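Matching sites in GH5 from Bacteroidetes bacterium, a protein that probably hydrolyses the beta-1,4-glucosidic links of cellulose as an endoglucanase of glycoside hydrolase family 5 (PDB 4YHE (chain A, 1.85 Å), residues E160-I165 and E188-C193), and in its relative cellulase from Bacteroides salanitronis (PDB 6WQY (chain B, 1.05 Å), residues E170-I175 and E198-F203). Structure 2 is superposed on structure 1 by the backbone atoms of these residues (RMSD 0.28 Å); each is numbered along its deposited sequence.

Structure 1 (4YHE); sequences ETLNEI and EWNQVC.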
# COMPACT_ATOMS: atom_id res chain seq x y z
N GLU A 160 -7.19 -3.17 5.54
CA GLU A 160 -5.77 -3.18 5.84
C GLU A 160 -5.60 -2.48 7.19
O GLU A 160 -6.02 -1.33 7.34
CB GLU A 160 -5.02 -2.49 4.73
CG GLU A 160 -3.53 -2.31 4.95
CD GLU A 160 -2.94 -1.46 3.83
OE1 GLU A 160 -2.82 -1.95 2.67
OE2 GLU A 160 -2.65 -0.28 4.13
N THR A 161 -5.03 -3.18 8.16
CA THR A 161 -5.13 -2.78 9.57
C THR A 161 -4.51 -1.43 9.89
O THR A 161 -5.07 -0.67 10.69
CB THR A 161 -4.49 -3.82 10.51
OG1 THR A 161 -3.16 -4.13 10.11
CG2 THR A 161 -5.30 -5.08 10.51
N LEU A 162 -3.33 -1.21 9.32
CA LEU A 162 -2.45 -0.08 9.61
C LEU A 162 -1.64 0.19 8.35
O LEU A 162 -1.64 -0.63 7.43
CB LEU A 162 -1.47 -0.45 10.71
CG LEU A 162 -2.07 -0.99 12.00
CD1 LEU A 162 -0.98 -1.55 12.89
CD2 LEU A 162 -2.76 0.15 12.70
N ASN A 163 -0.95 1.31 8.33
CA ASN A 163 -0.09 1.68 7.23
C ASN A 163 1.41 1.43 7.49
O ASN A 163 1.87 0.27 7.43
CB ASN A 163 -0.39 3.11 6.79
CG ASN A 163 0.34 3.50 5.53
OD1 ASN A 163 0.42 2.70 4.57
ND2 ASN A 163 0.95 4.70 5.53
N GLU A 164 2.18 2.48 7.75
CA GLU A 164 3.63 2.37 7.86
C GLU A 164 4.00 2.71 9.29
O GLU A 164 4.13 3.88 9.63
CB GLU A 164 4.32 3.30 6.87
CG GLU A 164 4.16 2.88 5.40
CD GLU A 164 4.98 3.73 4.45
OE1 GLU A 164 5.41 4.84 4.87
OE2 GLU A 164 5.18 3.32 3.28
N ILE A 165 4.17 1.70 10.11
CA ILE A 165 4.38 1.94 11.55
C ILE A 165 5.87 1.89 11.81
O ILE A 165 6.59 0.99 11.33
CB ILE A 165 3.57 0.91 12.38
CG1 ILE A 165 2.07 1.07 12.09
CG2 ILE A 165 3.88 1.03 13.87
CD1 ILE A 165 1.51 2.44 12.38
N GLU A 188 1.34 -6.94 18.31
CA GLU A 188 0.18 -6.80 19.17
C GLU A 188 -0.93 -5.91 18.55
O GLU A 188 -2.13 -6.21 18.68
CB GLU A 188 0.58 -6.20 20.51
CG GLU A 188 1.53 -7.06 21.32
CD GLU A 188 2.07 -6.35 22.55
OE1 GLU A 188 1.55 -5.28 22.91
OE2 GLU A 188 3.02 -6.84 23.15
N TRP A 189 -0.52 -4.80 17.94
CA TRP A 189 -1.48 -3.90 17.30
C TRP A 189 -2.22 -4.63 16.19
O TRP A 189 -3.43 -4.51 16.07
CB TRP A 189 -0.79 -2.68 16.74
CG TRP A 189 -0.35 -1.66 17.79
CD1 TRP A 189 -0.42 -1.78 19.15
CD2 TRP A 189 0.27 -0.40 17.52
NE1 TRP A 189 0.08 -0.64 19.74
CE2 TRP A 189 0.53 0.21 18.77
CE3 TRP A 189 0.64 0.27 16.34
CZ2 TRP A 189 1.11 1.47 18.87
CZ3 TRP A 189 1.25 1.51 16.44
CH2 TRP A 189 1.46 2.11 17.72
N ASN A 190 -1.51 -5.38 15.36
CA ASN A 190 -2.19 -6.11 14.29
C ASN A 190 -3.17 -7.14 14.86
O ASN A 190 -4.27 -7.32 14.32
CB ASN A 190 -1.23 -6.80 13.32
CG ASN A 190 -0.63 -5.86 12.27
OD1 ASN A 190 -1.23 -4.85 11.87
ND2 ASN A 190 0.58 -6.19 11.83
N GLN A 191 -2.80 -7.80 15.96
CA GLN A 191 -3.71 -8.77 16.59
C GLN A 191 -5.00 -8.08 17.05
O GLN A 191 -6.10 -8.57 16.79
CB GLN A 191 -3.04 -9.46 17.78
CG GLN A 191 -3.85 -10.58 18.42
CD GLN A 191 -4.06 -11.74 17.49
OE1 GLN A 191 -3.11 -12.43 17.14
NE2 GLN A 191 -5.29 -11.96 17.08
N VAL A 192 -4.85 -6.96 17.73
CA VAL A 192 -5.97 -6.16 18.22
C VAL A 192 -6.90 -5.69 17.06
O VAL A 192 -8.11 -5.78 17.18
CB VAL A 192 -5.44 -5.00 19.07
CG1 VAL A 192 -6.42 -3.85 19.19
CG2 VAL A 192 -5.06 -5.54 20.46
N CYS A 193 -6.31 -5.28 15.94
CA CYS A 193 -7.11 -4.86 14.79
C CYS A 193 -7.90 -6.03 14.21
O CYS A 193 -9.09 -5.89 13.96
CB CYS A 193 -6.24 -4.18 13.71
SG CYS A 193 -5.53 -2.62 14.28
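The Trp-189 indole meets Leu-162 CD1 at its edge, near the ring plane, and CD1 also lies 4.0 Å from Trp-189 CB. Ile-165 CG2 comes obliquely to the six-membered ring, 3.7 Å from Trp-189 CZ3; Trp-189 NE1 is hydrogen-bonded outside the pair, to Asn-132 OD1. The Asn-190 amide is met at its oxygen: Thr-161 OG1 donates to Asn-190 OD1 over 2.7 Å, with a C=O...donor angle of 140° and the donor 39° out of the carbonyl plane. Its ND2 is hydrogen-bonded to Pro-212 O. Thr-161 CB lies 3.7 Å and Leu-162 CD1 3.5 Å from Asn-190 OD1. Thr-161 CG2, anti to its carbonyl carbon, stands a tight 3.5 Å from Cys-193 CB, and Thr-161 CB 3.7 Å from the same atom. This buried contact joins the loop after strand 157-160, the fourth of the (beta/alpha)8 barrel, to helix 181-199, which follows that loop. Asn-163 and Glu-164 in the loop match the Asn-Glu pair that clan GH-A enzymes carry after this strand.

Structure 2 (6WQY); sequences EAMNEI and EWNQVF.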
# COMPACT_ATOMS: atom_id res chain seq x y z
N GLU B 170 -7.16 -3.23 5.79
CA GLU B 170 -5.72 -3.24 6.09
C GLU B 170 -5.51 -2.44 7.37
O GLU B 170 -5.90 -1.28 7.45
CB GLU B 170 -4.97 -2.62 4.92
CG GLU B 170 -3.49 -2.40 5.16
CD GLU B 170 -2.87 -1.62 4.02
OE1 GLU B 170 -2.71 -2.20 2.90
OE2 GLU B 170 -2.57 -0.42 4.22
N ALA B 171 -4.89 -3.07 8.38
CA ALA B 171 -4.93 -2.56 9.75
C ALA B 171 -4.43 -1.14 9.86
O ALA B 171 -4.99 -0.33 10.61
CB ALA B 171 -4.06 -3.46 10.62
N MET B 172 -3.29 -0.86 9.21
CA MET B 172 -2.57 0.41 9.30
C MET B 172 -1.55 0.40 8.17
O MET B 172 -1.48 -0.56 7.39
CB MET B 172 -1.96 0.64 10.68
CG MET B 172 -0.98 -0.38 11.13
SD MET B 172 -0.81 -0.40 12.94
CE MET B 172 -2.22 -1.44 13.34
N ASN B 173 -0.79 1.49 8.08
CA ASN B 173 0.06 1.76 6.92
C ASN B 173 1.53 1.48 7.22
O ASN B 173 1.94 0.31 7.21
CB ASN B 173 -0.20 3.18 6.40
CG ASN B 173 0.60 3.48 5.17
OD1 ASN B 173 0.71 2.62 4.29
ND2 ASN B 173 1.19 4.67 5.10
N GLU B 174 2.32 2.53 7.50
CA GLU B 174 3.78 2.43 7.65
C GLU B 174 4.13 2.86 9.07
O GLU B 174 4.17 4.05 9.38
CB GLU B 174 4.49 3.32 6.63
CG GLU B 174 4.34 2.83 5.22
CD GLU B 174 5.06 3.66 4.18
OE1 GLU B 174 5.49 4.81 4.50
OE2 GLU B 174 5.25 3.18 3.03
N ILE B 175 4.35 1.89 9.93
CA ILE B 175 4.57 2.13 11.35
C ILE B 175 6.07 2.14 11.64
O ILE B 175 6.78 1.16 11.37
CB ILE B 175 3.84 1.08 12.19
CG1 ILE B 175 2.32 1.13 11.92
CG2 ILE B 175 4.16 1.25 13.67
CD1 ILE B 175 1.65 2.48 12.16
N GLU B 198 1.27 -6.95 18.35
CA GLU B 198 0.12 -6.88 19.24
C GLU B 198 -1.00 -6.04 18.62
O GLU B 198 -2.18 -6.39 18.73
CB GLU B 198 0.51 -6.26 20.59
CG GLU B 198 1.44 -7.10 21.44
CD GLU B 198 1.99 -6.39 22.69
OE1 GLU B 198 1.50 -5.28 23.07
OE2 GLU B 198 2.93 -6.95 23.32
N TRP B 199 -0.64 -4.91 18.01
CA TRP B 199 -1.64 -4.05 17.40
C TRP B 199 -2.37 -4.77 16.27
O TRP B 199 -3.60 -4.64 16.13
CB TRP B 199 -0.98 -2.79 16.84
CG TRP B 199 -0.49 -1.82 17.87
CD1 TRP B 199 -0.60 -1.89 19.22
CD2 TRP B 199 0.21 -0.61 17.58
NE1 TRP B 199 -0.02 -0.77 19.79
CE2 TRP B 199 0.50 0.02 18.80
CE3 TRP B 199 0.63 0.00 16.40
CZ2 TRP B 199 1.18 1.24 18.87
CZ3 TRP B 199 1.30 1.20 16.47
CH2 TRP B 199 1.56 1.81 17.68
N ASN B 200 -1.63 -5.52 15.45
CA ASN B 200 -2.29 -6.26 14.38
C ASN B 200 -3.27 -7.27 14.96
O ASN B 200 -4.35 -7.49 14.39
CB ASN B 200 -1.27 -6.93 13.48
CG ASN B 200 -0.62 -5.97 12.50
OD1 ASN B 200 -1.20 -4.94 12.14
ND2 ASN B 200 0.58 -6.32 12.04
N GLN B 201 -2.91 -7.91 16.07
CA GLN B 201 -3.83 -8.85 16.71
C GLN B 201 -5.08 -8.14 17.22
O GLN B 201 -6.20 -8.67 17.10
CB GLN B 201 -3.13 -9.57 17.87
CG GLN B 201 -3.97 -10.68 18.48
CD GLN B 201 -4.11 -11.85 17.54
OE1 GLN B 201 -3.14 -12.57 17.29
NE2 GLN B 201 -5.29 -12.03 16.96
N VAL B 202 -4.93 -6.95 17.81
CA VAL B 202 -6.08 -6.17 18.26
C VAL B 202 -7.02 -5.87 17.11
O VAL B 202 -8.25 -5.97 17.24
CB VAL B 202 -5.60 -4.89 18.97
CG1 VAL B 202 -6.74 -3.90 19.15
CG2 VAL B 202 -4.95 -5.22 20.31
N PHE B 203 -6.46 -5.46 15.97
CA PHE B 203 -7.25 -5.20 14.76
C PHE B 203 -8.01 -6.44 14.32
O PHE B 203 -9.22 -6.38 14.10
CB PHE B 203 -6.30 -4.70 13.66
CG PHE B 203 -6.77 -4.95 12.25
CD1 PHE B 203 -7.76 -4.16 11.66
CD2 PHE B 203 -6.19 -5.94 11.50
CE1 PHE B 203 -8.15 -4.39 10.34
CE2 PHE B 203 -6.59 -6.17 10.19
CZ PHE B 203 -7.55 -5.37 9.61
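The Trp-199 indole meets Met-172 SD at its edge, near the ring plane, 3.8 Å from Trp-199 CE3 and 76° off the normal of the six-membered ring: a Met-aromatic contact. Ile-175 CG2 comes obliquely to that ring, 4.0 Å from Trp-199 CZ3; Trp-199 NE1 is hydrogen-bonded outside the pair, to Asn-142 OD1. One face of the Phe-203 ring carries Ala-171 CB, 3.6 Å from the centroid and 19° off the normal, which is CH-pi geometry, with Asn-200 O at its edge, in plane. Asn-200 OD1, buried here, has no polar partner in the model, whereas ND2 is hydrogen-bonded to Pro-222 O. Ala-171 CB lies 3.6 Å and Met-172 CE 3.8 Å from Asn-200 OD1, the methyl brought there by the bend at chi3 (83°). Ala-171 CB stands 4.0 Å from Phe-203 CB. Phe-203 CG is anti to the backbone N, which carries the ring across Ala-171, and the ring also touches Leu-219 and Val-221 of strand 219-222.

Comparison
At the first position, Thr-161(A) against Ala-171(B), the CB atoms coincide within the error, but OG1 and CG2 of Thr-161(A) have no counterpart. The hydrogen bond from Thr-161(A) OG1 to Asn-190(A) OD1, 2.7 Å long, is therefore absent in structure 2, since Ala-171(B) has no polar atom to make it. Losing this bond may cost some polar anchoring between loop and helix. After superposition Phe-203(B) CD2 stands 1.6 Å apart from the place of Thr-161(A) CG2, so the ring comes partly into the region of that methyl group.

At Leu-162(A) against Met-172(B) the CB atoms are 1.2 Å apart, and CG and CD2 of Leu-162(A) have no counterpart, nor has CG of Met-172(B). The two chains leave the backbone along different paths, yet Leu-162(A) CD1 and Met-172(B) SD end near each other, 1.2 Å apart after superposition. Sulfur thus stands near the place of the Leu-162(A) CD1 methyl, while Leu-162(A) touches Trp-189(A) and Asn-190(A), as Met-172(B) does Trp-199(B) and Asn-200(B).

At Cys-193(A) against Phe-203(B) the CB atoms again coincide, but chi1 is -65° against 155°. SG of Cys-193(A) has no counterpart, and CG, CD1, CD2, CE1, CE2 and CZ of Phe-203(B) have none in Cys-193(A).

The CA atoms coincide within the error, and the side chains of Ile-165(A), Trp-189(A) and Asn-190(A) keep their place, as do their counterparts. The CB-to-CB touch also persists between Thr-161(A) and Cys-193(A) and between Ala-171(B) and Phe-203(B).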